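Local coordinates for protein TarM (Staphylococcus aureus subsp. aureus 21178, PDB 4X7R) that belongs to the GT-B class of glycosyltransferases and holds uridine-5'-diphosphate in a pocket, with a large antiparallel beta-sheet extension added to the fold, at residues T116-R124 with I132-R140. The protein carries 1 engineered substitution. Sequence-based numbering, arbitrary orientation.
Sequences TRTYIAYIR and IDFFKDNKR. Engineered in segment 116-124: Arg117 (natural residue Gly).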
loop_
_atom_site.group_PDB
_atom_site.type_symbol
_atom_site.label_atom_id
_atom_site.label_comp_id
_atom_site.label_asym_id
_atom_site.label_seq_id
_atom_site.Cartn_x
_atom_site.Cartn_y
_atom_site.Cartn_z
ATOM N N THR A 116 0.695 -31.412 37.758
ATOM C CA THR A 116 2.078 -30.966 37.504
ATOM C C THR A 116 2.434 -29.580 38.088
ATOM O O THR A 116 3.618 -29.224 38.151
ATOM C CB THR A 116 2.538 -31.214 36.041
ATOM O OG1 THR A 116 3.912 -30.840 35.905
ATOM C CG2 THR A 116 1.718 -30.459 35.014
ATOM N N ARG A 117 1.404 -28.804 38.510
ATOM C CA ARG A 117 1.511 -27.452 39.084
ATOM C C ARG A 117 2.089 -26.413 38.114
ATOM O O ARG A 117 2.207 -25.238 38.479
ATOM C CB ARG A 117 2.270 -27.450 40.425
ATOM C CG ARG A 117 1.678 -28.363 41.497
ATOM C CD ARG A 117 1.566 -27.716 42.876
ATOM N NE ARG A 117 2.623 -26.739 43.170
ATOM C CZ ARG A 117 3.831 -27.041 43.636
ATOM N NH1 ARG A 117 4.173 -28.307 43.846
ATOM N NH2 ARG A 117 4.712 -26.081 43.881
ATOM N N THR A 118 2.414 -26.833 36.870
ATOM C CA THR A 118 3.010 -25.964 35.860
ATOM C C THR A 118 2.035 -25.223 34.937
ATOM O O THR A 118 0.923 -25.685 34.677
ATOM C CB THR A 118 4.176 -26.662 35.133
ATOM O OG1 THR A 118 5.077 -25.662 34.645
ATOM C CG2 THR A 118 3.713 -27.572 33.988
ATOM N N TYR A 119 2.506 -24.076 34.434
ATOM C CA TYR A 119 1.879 -23.149 33.499
ATOM C C TYR A 119 1.628 -23.869 32.151
ATOM O O TYR A 119 2.585 -24.262 31.480
ATOM C CB TYR A 119 2.856 -21.977 33.334
ATOM C CG TYR A 119 2.407 -20.785 32.524
ATOM C CD1 TYR A 119 1.058 -20.450 32.420
ATOM C CD2 TYR A 119 3.338 -19.915 31.960
ATOM C CE1 TYR A 119 0.647 -19.322 31.708
ATOM C CE2 TYR A 119 2.939 -18.775 31.266
ATOM C CZ TYR A 119 1.594 -18.481 31.144
ATOM O OH TYR A 119 1.218 -17.348 30.466
ATOM N N ILE A 120 0.343 -24.089 31.805
ATOM C CA ILE A 120 -0.119 -24.784 30.591
ATOM C C ILE A 120 -0.419 -23.789 29.459
ATOM O O ILE A 120 0.119 -23.927 28.354
ATOM C CB ILE A 120 -1.354 -25.710 30.897
ATOM C CG1 ILE A 120 -1.088 -26.739 32.026
ATOM C CG2 ILE A 120 -1.926 -26.380 29.643
ATOM C CD1 ILE A 120 0.175 -27.702 31.862
ATOM N N ALA A 121 -1.305 -22.813 29.722
ATOM C CA ALA A 121 -1.685 -21.864 28.686
ATOM C C ALA A 121 -1.914 -20.437 29.120
ATOM O O ALA A 121 -2.181 -20.150 30.281
ATOM C CB ALA A 121 -2.900 -22.377 27.918
ATOM N N TYR A 122 -1.832 -19.553 28.139
ATOM C CA TYR A 122 -2.123 -18.138 28.202
ATOM C C TYR A 122 -3.155 -17.884 27.092
ATOM O O TYR A 122 -2.904 -18.222 25.927
ATOM C CB TYR A 122 -0.847 -17.321 27.951
ATOM C CG TYR A 122 -1.086 -15.841 27.777
ATOM C CD1 TYR A 122 -1.091 -14.982 28.873
ATOM C CD2 TYR A 122 -1.244 -15.285 26.509
ATOM C CE1 TYR A 122 -1.284 -13.610 28.713
ATOM C CE2 TYR A 122 -1.444 -13.918 26.340
ATOM C CZ TYR A 122 -1.464 -13.084 27.445
ATOM O OH TYR A 122 -1.653 -11.736 27.277
ATOM N N ILE A 123 -4.312 -17.306 27.455
ATOM C CA ILE A 123 -5.366 -16.951 26.495
ATOM C C ILE A 123 -5.631 -15.446 26.569
ATOM O O ILE A 123 -5.849 -14.923 27.663
ATOM C CB ILE A 123 -6.672 -17.790 26.657
ATOM C CG1 ILE A 123 -6.374 -19.317 26.637
ATOM C CG2 ILE A 123 -7.710 -17.384 25.578
ATOM C CD1 ILE A 123 -7.545 -20.238 26.776
ATOM N N ARG A 124 -5.615 -14.766 25.412
ATOM C CA ARG A 124 -5.903 -13.340 25.292
ATOM C C ARG A 124 -7.031 -13.144 24.262
ATOM O O ARG A 124 -6.832 -13.376 23.065
ATOM C CB ARG A 124 -4.630 -12.550 24.915
ATOM C CG ARG A 124 -4.785 -11.027 24.877
ATOM C CD ARG A 124 -3.892 -10.376 23.816
ATOM N NE ARG A 124 -2.472 -10.705 23.999
ATOM C CZ ARG A 124 -1.597 -10.871 23.010
ATOM N NH1 ARG A 124 -1.977 -10.728 21.746
ATOM N NH2 ARG A 124 -0.335 -11.184 23.278
ATOM N N ILE A 132 -4.221 -18.428 21.813
ATOM C CA ILE A 132 -3.976 -19.429 22.864
ATOM C C ILE A 132 -2.525 -19.848 22.749
ATOM O O ILE A 132 -2.146 -20.472 21.757
ATOM C CB ILE A 132 -4.937 -20.650 22.884
ATOM C CG1 ILE A 132 -6.415 -20.237 22.956
ATOM C CG2 ILE A 132 -4.575 -21.616 24.025
ATOM C CD1 ILE A 132 -7.415 -21.438 22.833
ATOM N N ASP A 133 -1.704 -19.450 23.737
ATOM C CA ASP A 133 -0.291 -19.797 23.811
ATOM C C ASP A 133 -0.146 -20.973 24.755
ATOM O O ASP A 133 -0.652 -20.921 25.876
ATOM C CB ASP A 133 0.549 -18.605 24.297
ATOM C CG ASP A 133 0.650 -17.464 23.318
ATOM O OD1 ASP A 133 0.024 -17.550 22.240
ATOM O OD2 ASP A 133 1.377 -16.490 23.615
ATOM N N PHE A 134 0.475 -22.065 24.282
ATOM C CA PHE A 134 0.714 -23.243 25.103
ATOM C C PHE A 134 2.149 -23.268 25.555
ATOM O O PHE A 134 3.045 -22.813 24.843
ATOM C CB PHE A 134 0.319 -24.544 24.396
ATOM C CG PHE A 134 -1.157 -24.845 24.443
ATOM C CD1 PHE A 134 -1.761 -25.269 25.623
ATOM C CD2 PHE A 134 -1.942 -24.742 23.296
ATOM C CE1 PHE A 134 -3.130 -25.547 25.662
ATOM C CE2 PHE A 134 -3.309 -25.037 23.334
ATOM C CZ PHE A 134 -3.895 -25.438 24.512
ATOM N N PHE A 135 2.358 -23.768 26.760
ATOM C CA PHE A 135 3.661 -23.818 27.412
ATOM C C PHE A 135 4.072 -25.221 27.787
ATOM O O PHE A 135 3.216 -26.086 27.996
ATOM C CB PHE A 135 3.656 -22.926 28.670
ATOM C CG PHE A 135 3.520 -21.466 28.335
ATOM C CD1 PHE A 135 2.278 -20.912 28.055
ATOM C CD2 PHE A 135 4.633 -20.636 28.312
ATOM C CE1 PHE A 135 2.160 -19.564 27.702
ATOM C CE2 PHE A 135 4.510 -19.286 27.979
ATOM C CZ PHE A 135 3.274 -18.763 27.667
ATOM N N LYS A 136 5.395 -25.442 27.842
ATOM C CA LYS A 136 6.032 -26.691 28.276
ATOM C C LYS A 136 7.321 -26.284 28.979
ATOM O O LYS A 136 8.156 -25.577 28.395
ATOM C CB LYS A 136 6.277 -27.670 27.112
ATOM C CG LYS A 136 6.758 -29.044 27.564
ATOM C CD LYS A 136 6.895 -30.020 26.406
ATOM C CE LYS A 136 7.377 -31.370 26.881
ATOM N NZ LYS A 136 7.537 -32.323 25.752
ATOM N N ASP A 137 7.426 -26.658 30.273
ATOM C CA ASP A 137 8.534 -26.338 31.165
ATOM C C ASP A 137 8.812 -24.826 31.192
ATOM O O ASP A 137 9.947 -24.383 31.010
ATOM C CB ASP A 137 9.762 -27.246 30.909
ATOM C CG ASP A 137 9.627 -28.628 31.554
ATOM O OD1 ASP A 137 8.752 -29.419 31.111
ATOM O OD2 ASP A 137 10.364 -28.903 32.535
ATOM N N ASN A 138 7.715 -24.045 31.375
ATOM C CA ASN A 138 7.652 -22.577 31.442
ATOM C C ASN A 138 8.153 -21.843 30.192
ATOM O O ASN A 138 8.493 -20.648 30.247
ATOM C CB ASN A 138 8.270 -22.051 32.746
ATOM C CG ASN A 138 7.236 -21.755 33.795
ATOM O OD1 ASN A 138 6.733 -22.656 34.489
ATOM N ND2 ASN A 138 6.867 -20.478 33.897
ATOM N N LYS A 139 8.144 -22.559 29.049
ATOM C CA LYS A 139 8.565 -22.059 27.740
ATOM C C LYS A 139 7.395 -22.196 26.748
ATOM O O LYS A 139 6.786 -23.269 26.661
ATOM C CB LYS A 139 9.797 -22.863 27.267
ATOM C CG LYS A 139 10.262 -22.566 25.834
ATOM C CD LYS A 139 10.216 -23.810 24.934
ATOM C CE LYS A 139 10.475 -23.452 23.488
ATOM N NZ LYS A 139 10.251 -24.607 22.577
ATOM N N ARG A 140 7.088 -21.112 26.014
ATOM C CA ARG A 140 6.029 -21.095 24.998
ATOM C C ARG A 140 6.406 -22.003 23.820
ATOM O O ARG A 140 7.392 -21.741 23.127
ATOM C CB ARG A 140 5.706 -19.657 24.518
ATOM C CG ARG A 140 4.683 -19.619 23.372
ATOM C CD ARG A 140 4.149 -18.231 23.090
ATOM N NE ARG A 140 5.142 -17.336 22.492
ATOM C CZ ARG A 140 4.861 -16.144 21.983
ATOM N NH1 ARG A 140 3.609 -15.696 21.971
ATOM N NH2 ARG A 140 5.820 -15.400 21.456
#
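Tyr119 and Phe135 lay their rings face to face: the centroids are 4.1 Å apart, the planes 21° from parallel, and Tyr119 CE2 sits over the centre of the Phe135 ring, 3.6 Å from Phe135 CZ. Tyr119 CG, anti to the backbone N (chi1 -174°), carries its ring over that of Phe135. The edge of the Phe135 ring meets Tyr122 CB, with Phe135 CE1 3.8 Å away. On the same face Tyr122 and Asp133 run side by side, ring and carboxylate planes 41° apart. Asp133 OD2 takes a salt bridge from Arg140 NH1 at 2.9 Å, approached from above the carboxylate plane, and Asp133 OD1 pairs with Arg143. On the opposite face Ile123 and Ile132 lie side by side, pointing the same way, CG1 to CG1 at 3.8 Å, and Ala121 CB meets Phe134 CD1 at 3.9 Å.

Two bonds join Tyr122 and Asp133, N to O in both directions, as an antiparallel hydrogen-bonded pair; Phe135 N adds a bond to Ile120 O at 2.8 Å. Toward strand 108-113, Ile120 and Ala121 share Tyr111 as partner in a classic beta bulge. Strands 119-126 and 129-136 form a hairpin within the long antiparallel sheet. Its two faces differ in chemistry: on one, the side chains of Ala121, Ile123, Ile132 and Phe134 meet across the two strands by apolar contact alone; the other combines an aromatic stack with a carboxylate whose charge is probably balanced by two arginines.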